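PDB 4V33: polysaccharide deacetylase-like protein from Bacillus anthracis, which is a putative zinc-dependent polysaccharide deacetylase, probably acting on cell-envelope glycans, and is required for osmotic stability and maintenance of cell shape. Local coordinates for residues A[174-177]-A[178-182]; A[311-314]-A[315-318]; A[330-334]-A[335-339]. One frame throughout, in Å; residues are numbered along the deposited sequence.

Interaction 1: residues A[174-177]-A[178-182]; sequences MKYL and KDNGY. With ACT (acetate ion), chain E.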
loop_
_atom_site.group_PDB
_atom_site.type_symbol
_atom_site.label_atom_id
_atom_site.label_comp_id
_atom_site.label_asym_id
_atom_site.label_seq_id
_atom_site.Cartn_x
_atom_site.Cartn_y
_atom_site.Cartn_z
ATOM N N MET A 174 -3.871 -5.564 15.427
ATOM C CA MET A 174 -2.598 -5.872 14.785
ATOM C C MET A 174 -2.333 -7.377 14.765
ATOM O O MET A 174 -1.777 -7.907 13.798
ATOM C CB MET A 174 -1.455 -5.121 15.458
ATOM C CG MET A 174 -1.565 -3.609 15.350
ATOM S SD MET A 174 -1.530 -2.951 13.651
ATOM C CE MET A 174 -3.272 -2.662 13.350
ATOM N N LYS A 175 -2.749 -8.071 15.820
ATOM C CA LYS A 175 -2.584 -9.521 15.863
ATOM C C LYS A 175 -3.424 -10.173 14.771
ATOM O O LYS A 175 -3.019 -11.187 14.187
ATOM C CB LYS A 175 -2.973 -10.077 17.240
ATOM C CG LYS A 175 -2.754 -11.575 17.385
ATOM C CD LYS A 175 -3.070 -12.038 18.795
ATOM C CE LYS A 175 -2.694 -13.503 19.015
ATOM N NZ LYS A 175 -3.556 -14.443 18.247
ATOM N N TYR A 176 -4.589 -9.595 14.492
ATOM C CA TYR A 176 -5.404 -10.088 13.384
ATOM C C TYR A 176 -4.633 -9.982 12.064
ATOM O O TYR A 176 -4.634 -10.919 11.262
ATOM C CB TYR A 176 -6.758 -9.364 13.301
ATOM C CG TYR A 176 -7.622 -9.891 12.174
ATOM C CD1 TYR A 176 -7.522 -9.357 10.898
ATOM C CD2 TYR A 176 -8.509 -10.940 12.378
ATOM C CE1 TYR A 176 -8.284 -9.850 9.850
ATOM C CE2 TYR A 176 -9.280 -11.437 11.333
ATOM C CZ TYR A 176 -9.161 -10.879 10.075
ATOM O OH TYR A 176 -9.918 -11.367 9.028
ATOM N N LEU A 177 -3.967 -8.853 11.844
ATOM C CA LEU A 177 -3.162 -8.690 10.636
ATOM C C LEU A 177 -2.050 -9.743 10.582
ATOM O O LEU A 177 -1.788 -10.353 9.529
ATOM C CB LEU A 177 -2.574 -7.279 10.576
ATOM C CG LEU A 177 -3.599 -6.147 10.543
ATOM C CD1 LEU A 177 -2.889 -4.805 10.386
ATOM C CD2 LEU A 177 -4.578 -6.366 9.402
ATOM N N LYS A 178 -1.392 -9.950 11.719
ATOM C CA LYS A 178 -0.294 -10.910 11.825
ATOM C C LYS A 178 -0.761 -12.324 11.532
ATOM O O LYS A 178 -0.094 -13.066 10.806
ATOM C CB LYS A 178 0.328 -10.857 13.225
ATOM C CG LYS A 178 1.475 -11.835 13.460
ATOM C CD LYS A 178 2.093 -11.623 14.837
ATOM C CE LYS A 178 3.240 -12.605 15.081
ATOM N NZ LYS A 178 3.913 -12.365 16.392
ATOM N N ASP A 179 -1.910 -12.694 12.093
ATOM C CA ASP A 179 -2.430 -14.047 11.956
ATOM C C ASP A 179 -3.058 -14.351 10.596
ATOM O O ASP A 179 -3.290 -15.520 10.269
ATOM C CB ASP A 179 -3.461 -14.327 13.052
ATOM C CG ASP A 179 -2.842 -14.400 14.424
ATOM O OD1 ASP A 179 -1.599 -14.488 14.507
ATOM O OD2 ASP A 179 -3.603 -14.376 15.414
ATOM N N ASN A 180 -3.328 -13.319 9.807
ATOM C CA ASN A 180 -4.063 -13.512 8.558
ATOM C C ASN A 180 -3.279 -13.141 7.311
ATOM O O ASN A 180 -3.854 -12.974 6.242
ATOM C CB ASN A 180 -5.409 -12.792 8.596
ATOM C CG ASN A 180 -6.406 -13.518 9.467
ATOM O OD1 ASN A 180 -7.055 -14.471 9.024
ATOM N ND2 ASN A 180 -6.503 -13.108 10.727
ATOM N N GLY A 181 -1.968 -13.015 7.468
ATOM C CA GLY A 181 -1.075 -12.904 6.329
ATOM C C GLY A 181 -1.069 -11.565 5.623
ATOM O O GLY A 181 -0.709 -11.488 4.454
ATOM N N TYR A 182 -1.470 -10.506 6.317
ATOM C CA TYR A 182 -1.387 -9.167 5.747
ATOM C C TYR A 182 0.064 -8.707 5.663
ATOM O O TYR A 182 0.889 -9.076 6.498
ATOM C CB TYR A 182 -2.217 -8.180 6.587
ATOM C CG TYR A 182 -3.700 -8.331 6.367
ATOM C CD1 TYR A 182 -4.418 -9.336 7.013
ATOM C CD2 TYR A 182 -4.381 -7.496 5.490
ATOM C CE1 TYR A 182 -5.776 -9.490 6.790
ATOM C CE2 TYR A 182 -5.735 -7.647 5.262
ATOM C CZ TYR A 182 -6.427 -8.643 5.920
ATOM O OH TYR A 182 -7.778 -8.803 5.700
HETATM C C ACT E . -8.689 -11.953 5.804
HETATM O O ACT E . -8.774 -10.970 6.569
HETATM O OXT ACT E . -8.070 -11.756 4.738
HETATM C CH3 ACT E . -9.296 -13.283 6.145
HETATM O O HOH W 1 0.830 -10.992 8.446
#
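Met174 O accepts the backbone N-H of Lys178, one of the last regular i to i+4 bonds of helix 167-179. The Met174 side chain packs on Val202 and Leu218. Lys175 lies one step on. Its chain runs out straight and bends only at the last torsion (chi4 -69°). That bend brings NZ to OD2 of Asp179 at 2.8 Å, a salt bridge on the syn lone pair of the carboxylate. Tyr176 carries the amide of Asn180 over one ring face. ND2 sits 3.2 Å above the ring plane, over its centre, with ring and amide planes 29° apart. The same ND2 gives a nearly straight bond of 2.9 Å to Tyr176 O, in the amide plane. Asn180 is the first residue to leave helical angles, and its side chain bonds back to a carbonyl of the last turn of the helix. Leu177 O takes the N-H of Tyr182 at 3.2 Å, and a water lies within hydrogen-bonding distance of Leu177 O and Tyr182 O. Leu177 CD2 makes a CH-pi contact over one face of the Tyr182 ring, 3.9 Å from the centroid. The hydroxyls of Tyr176 and Tyr182 both donate to one oxygen of a bound acetate, which Lys198 also binds.

Interaction 2: residues A[311-314]-A[315-318]; sequences VAET and KKYY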
loop_
_atom_site.group_PDB
_atom_site.type_symbol
_atom_site.label_atom_id
_atom_site.label_comp_id
_atom_site.label_asym_id
_atom_site.label_seq_id
_atom_site.Cartn_x
_atom_site.Cartn_y
_atom_site.Cartn_z
ATOM N N VAL A 311 -5.491 20.186 -3.425
ATOM C CA VAL A 311 -4.772 19.123 -4.127
ATOM C C VAL A 311 -3.638 19.703 -4.966
ATOM O O VAL A 311 -2.518 19.192 -4.944
ATOM C CB VAL A 311 -5.700 18.270 -5.029
ATOM C CG1 VAL A 311 -4.882 17.299 -5.883
ATOM C CG2 VAL A 311 -6.688 17.492 -4.188
ATOM N N ALA A 312 -3.922 20.775 -5.696
ATOM C CA ALA A 312 -2.898 21.386 -6.535
ATOM C C ALA A 312 -1.719 21.927 -5.721
ATOM O O ALA A 312 -0.567 21.824 -6.150
ATOM C CB ALA A 312 -3.494 22.468 -7.401
ATOM N N GLU A 313 -2.002 22.502 -4.552
ATOM C CA GLU A 313 -0.929 22.993 -3.694
ATOM C C GLU A 313 -0.133 21.823 -3.121
ATOM O O GLU A 313 1.101 21.839 -3.110
ATOM C CB GLU A 313 -1.484 23.869 -2.560
ATOM C CG GLU A 313 -2.104 25.186 -3.024
ATOM C CD GLU A 313 -1.081 26.197 -3.519
ATOM O OE1 GLU A 313 0.136 25.953 -3.388
ATOM O OE2 GLU A 313 -1.502 27.252 -4.044
ATOM N N THR A 314 -0.852 20.799 -2.667
ATOM C CA THR A 314 -0.236 19.623 -2.073
ATOM C C THR A 314 0.680 18.912 -3.071
ATOM O O THR A 314 1.750 18.429 -2.699
ATOM C CB THR A 314 -1.324 18.677 -1.535
ATOM O OG1 THR A 314 -2.131 19.396 -0.593
ATOM C CG2 THR A 314 -0.717 17.458 -0.834
ATOM N N LYS A 315 0.269 18.892 -4.339
ATOM C CA LYS A 315 0.993 18.207 -5.409
ATOM C C LYS A 315 2.400 18.778 -5.590
ATOM O O LYS A 315 3.305 18.094 -6.067
ATOM C CB LYS A 315 0.218 18.351 -6.726
ATOM C CG LYS A 315 0.758 17.520 -7.876
ATOM C CD LYS A 315 -0.194 17.535 -9.060
ATOM C CE LYS A 315 0.280 16.595 -10.165
ATOM N NZ LYS A 315 -0.669 16.564 -11.315
ATOM N N LYS A 316 2.578 20.041 -5.217
ATOM C CA LYS A 316 3.883 20.681 -5.336
ATOM C C LYS A 316 4.931 20.045 -4.422
ATOM O O LYS A 316 6.135 20.105 -4.711
ATOM C CB LYS A 316 3.772 22.170 -5.018
ATOM C CG LYS A 316 2.878 22.946 -5.967
ATOM C CD LYS A 316 2.661 24.366 -5.459
ATOM C CE LYS A 316 1.703 25.125 -6.363
ATOM N NZ LYS A 316 1.482 26.520 -5.884
ATOM N N TYR A 317 4.473 19.434 -3.330
ATOM C CA TYR A 317 5.368 19.056 -2.237
ATOM C C TYR A 317 5.316 17.591 -1.822
ATOM O O TYR A 317 6.283 17.081 -1.266
ATOM C CB TYR A 317 5.084 19.929 -1.009
ATOM C CG TYR A 317 5.005 21.399 -1.351
ATOM C CD1 TYR A 317 6.098 22.055 -1.907
ATOM C CD2 TYR A 317 3.839 22.124 -1.147
ATOM C CE1 TYR A 317 6.037 23.392 -2.238
ATOM C CE2 TYR A 317 3.771 23.471 -1.470
ATOM C CZ TYR A 317 4.876 24.095 -2.022
ATOM O OH TYR A 317 4.839 25.434 -2.355
ATOM N N TYR A 318 4.194 16.929 -2.085
ATOM C CA TYR A 318 3.984 15.556 -1.624
ATOM C C TYR A 318 3.591 14.643 -2.774
ATOM O O TYR A 318 2.907 15.070 -3.700
ATOM C CB TYR A 318 2.888 15.510 -0.554
ATOM C CG TYR A 318 3.223 16.288 0.696
ATOM C CD1 TYR A 318 4.004 15.718 1.698
ATOM C CD2 TYR A 318 2.774 17.594 0.869
ATOM C CE1 TYR A 318 4.321 16.414 2.840
ATOM C CE2 TYR A 318 3.084 18.305 2.011
ATOM C CZ TYR A 318 3.858 17.709 2.994
ATOM O OH TYR A 318 4.185 18.397 4.140
HETATM O O HOH W 2 2.353 26.550 -2.194
#
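The ring of Tyr317 is approached obliquely by Glu313 O, which is 3.4 Å from CD2. CB of the neighbouring Lys316 lies over the centre of one face of this ring. A water lies in the ring plane at its edge. Tyr317 OH meets this water at 2.7 Å, and the water donates to OE1 of Glu313. The second ring, Tyr318, has Thr314 O at its edge, near its plane. Thr314 CG2 lies 3.9 Å from CD2 of that ring. The methyl is placed there by chi1 of -57°, which sets CG2 opposite the backbone N and leaves OG1 to bond Val310 O, one turn back.

The side chains of Glu313 and Lys316 run side by side and point the same way. Glu313 folds at chi2 (-71°), while Lys316 is extended beyond CG. NZ reaches OE1 at 2.9 Å from above the carboxylate plane, in a salt bridge. OE2 of Glu313 has a second cation, Lys309.

The backbone continues the helical pattern with Lys315 N bonded to Val311 O. Thr314 O then takes two N-H groups, from Tyr317 at 3.0 Å and from Tyr318 at 2.9 Å. The Tyr318 bond runs nearly in line with the carbonyl, and the Tyr317 bond comes from above its plane. The chain turns here toward strand 320-326, and Tyr318 packs on Val299 of strand 298-300. Its OH bonds Ser263, at the end of strand 259-263.

Glu313 therefore has two lysines and a water as partners. This would be expected to stabilise its charged form. Thr314 O, which accepts two N-H groups, ties both tyrosine amides to the last turn of helix 308-315.

Interaction 3: residues A[330-334]-A[335-339]; sequences ITKGE and PDELL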
loop_
_atom_site.group_PDB
_atom_site.type_symbol
_atom_site.label_atom_id
_atom_site.label_comp_id
_atom_site.label_asym_id
_atom_site.label_seq_id
_atom_site.Cartn_x
_atom_site.Cartn_y
_atom_site.Cartn_z
ATOM N N ILE A 330 -7.960 1.752 -4.501
ATOM C CA ILE A 330 -7.503 0.901 -5.598
ATOM C C ILE A 330 -6.990 1.806 -6.709
ATOM O O ILE A 330 -7.481 2.929 -6.897
ATOM C CB ILE A 330 -8.598 -0.074 -6.110
ATOM C CG1 ILE A 330 -7.981 -1.157 -7.007
ATOM C CG2 ILE A 330 -9.703 0.679 -6.831
ATOM C CD1 ILE A 330 -8.875 -2.361 -7.210
ATOM N N THR A 331 -5.969 1.335 -7.413
ATOM C CA THR A 331 -5.357 2.101 -8.489
ATOM C C THR A 331 -6.254 2.108 -9.718
ATOM O O THR A 331 -6.464 1.074 -10.350
ATOM C CB THR A 331 -3.973 1.520 -8.855
ATOM O OG1 THR A 331 -3.143 1.519 -7.686
ATOM C CG2 THR A 331 -3.311 2.353 -9.934
ATOM N N LYS A 332 -6.792 3.279 -10.047
ATOM C CA LYS A 332 -7.680 3.422 -11.199
ATOM C C LYS A 332 -7.051 4.232 -12.318
ATOM O O LYS A 332 -7.589 4.291 -13.420
ATOM C CB LYS A 332 -8.997 4.081 -10.778
ATOM C CG LYS A 332 -9.749 3.322 -9.698
ATOM C CD LYS A 332 -11.087 3.979 -9.396
ATOM C CE LYS A 332 -11.794 3.277 -8.245
ATOM N NZ LYS A 332 -13.151 3.841 -7.990
ATOM N N GLY A 333 -5.917 4.864 -12.028
ATOM C CA GLY A 333 -5.252 5.722 -12.988
ATOM C C GLY A 333 -5.961 7.051 -13.163
ATOM O O GLY A 333 -5.764 7.736 -14.167
ATOM N N GLU A 334 -6.787 7.414 -12.186
ATOM C CA GLU A 334 -7.515 8.678 -12.231
ATOM C C GLU A 334 -6.595 9.836 -11.839
ATOM O O GLU A 334 -5.646 9.643 -11.079
ATOM C CB GLU A 334 -8.755 8.611 -11.332
ATOM C CG GLU A 334 -9.862 7.745 -11.924
ATOM C CD GLU A 334 -11.019 7.501 -10.974
ATOM O OE1 GLU A 334 -10.903 7.827 -9.775
ATOM O OE2 GLU A 334 -12.052 6.970 -11.436
ATOM N N PRO A 335 -6.864 11.041 -12.370
ATOM C CA PRO A 335 -6.009 12.205 -12.115
ATOM C C PRO A 335 -5.774 12.488 -10.636
ATOM O O PRO A 335 -6.733 12.608 -9.858
ATOM C CB PRO A 335 -6.798 13.358 -12.742
ATOM C CG PRO A 335 -7.567 12.718 -13.835
ATOM C CD PRO A 335 -7.936 11.349 -13.335
ATOM N N ASP A 336 -4.500 12.591 -10.259
ATOM C CA ASP A 336 -4.109 12.897 -8.880
ATOM C C ASP A 336 -4.711 11.965 -7.817
ATOM O O ASP A 336 -4.906 12.369 -6.663
ATOM C CB ASP A 336 -4.459 14.353 -8.547
ATOM C CG ASP A 336 -3.700 15.341 -9.401
ATOM O OD1 ASP A 336 -2.552 15.036 -9.783
ATOM O OD2 ASP A 336 -4.250 16.423 -9.693
ATOM N N GLU A 337 -4.998 10.719 -8.191
ATOM C CA GLU A 337 -5.681 9.823 -7.258
ATOM C C GLU A 337 -4.867 9.546 -5.996
ATOM O O GLU A 337 -5.430 9.292 -4.934
ATOM C CB GLU A 337 -6.096 8.510 -7.939
ATOM C CG GLU A 337 -4.945 7.616 -8.384
ATOM C CD GLU A 337 -5.420 6.369 -9.107
ATOM O OE1 GLU A 337 -6.651 6.175 -9.229
ATOM O OE2 GLU A 337 -4.557 5.583 -9.557
ATOM N N LEU A 338 -3.543 9.609 -6.098
ATOM C CA LEU A 338 -2.704 9.326 -4.934
ATOM C C LEU A 338 -2.706 10.471 -3.928
ATOM O O LEU A 338 -2.209 10.313 -2.808
ATOM C CB LEU A 338 -1.268 9.003 -5.354
ATOM C CG LEU A 338 -1.118 7.850 -6.341
ATOM C CD1 LEU A 338 0.332 7.744 -6.794
ATOM C CD2 LEU A 338 -1.582 6.562 -5.691
ATOM N N LEU A 339 -3.262 11.613 -4.337
ATOM C CA LEU A 339 -3.405 12.782 -3.472
ATOM C C LEU A 339 -4.832 12.896 -2.936
ATOM O O LEU A 339 -5.206 13.917 -2.357
ATOM C CB LEU A 339 -3.048 14.061 -4.247
ATOM C CG LEU A 339 -1.620 14.095 -4.803
ATOM C CD1 LEU A 339 -1.393 15.315 -5.680
ATOM C CD2 LEU A 339 -0.599 14.061 -3.673
HETATM O O HOH W 3 -8.250 5.713 -6.959
#
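The carboxylate of Glu337 reaches back to the backbone amides of Lys332, Gly333 and Glu334. OE1 takes the N-H of Lys332 at 3.0 Å on its syn lone pair. OE2 takes the N-H of Gly333 at 2.9 Å, from above the carboxylate plane. Glu334 N adds a weak bond to OE1 at 3.2 Å. Thr331 CG2 lies 3.5 Å from OE2, its side chain crossing that of Glu337 at about a right angle. A water lies 2.8 Å from Glu337 OE1 and within hydrogen-bonding distance of Ile330 O.

The glutamate is put there by its own torsions. CG stands between the backbone N and the carbonyl carbon (chi1 66°), and the chain is extended beyond it. A type II beta turn from Glu334 to Glu337 folds the chain back, with Glu337 N bonded to Glu334 O at 3.1 Å. The 3-10 segment 337-339 follows, and Leu339 packs on Val311. Both halves belong to the surface loop between strands 320-326 and 341-345.

One carboxylate thus gathers three consecutive amides, the third weakly. These N-H dipoles would be expected to stabilise its negative charge, while the nearby Glu334 carboxylate would be expected to act the other way.

Overall arrangement
The three contacts follow one another along the chain as interactions 1, 2 and 3. All three flank the parallel sheet of the deacetylase fold. Interaction 1 ends helix 167-179, which packs on strand 199-206 and helix 352-359. Its centre lies about 34 Å from that of interaction 2 and about 27 Å from that of interaction 3, on the opposite side of the chain's centre. Interactions 2 and 3 lie before and after strand 320-326 in the chain, with centres about 14 Å apart. They touch: Lys315 NZ bridges to Asp336 OD1 at 2.9 Å, and Leu339 packs on Lys315. Helix 308-315 and the later loop are thus joined. The Tyr318 side chain is about 13 Å from the zinc.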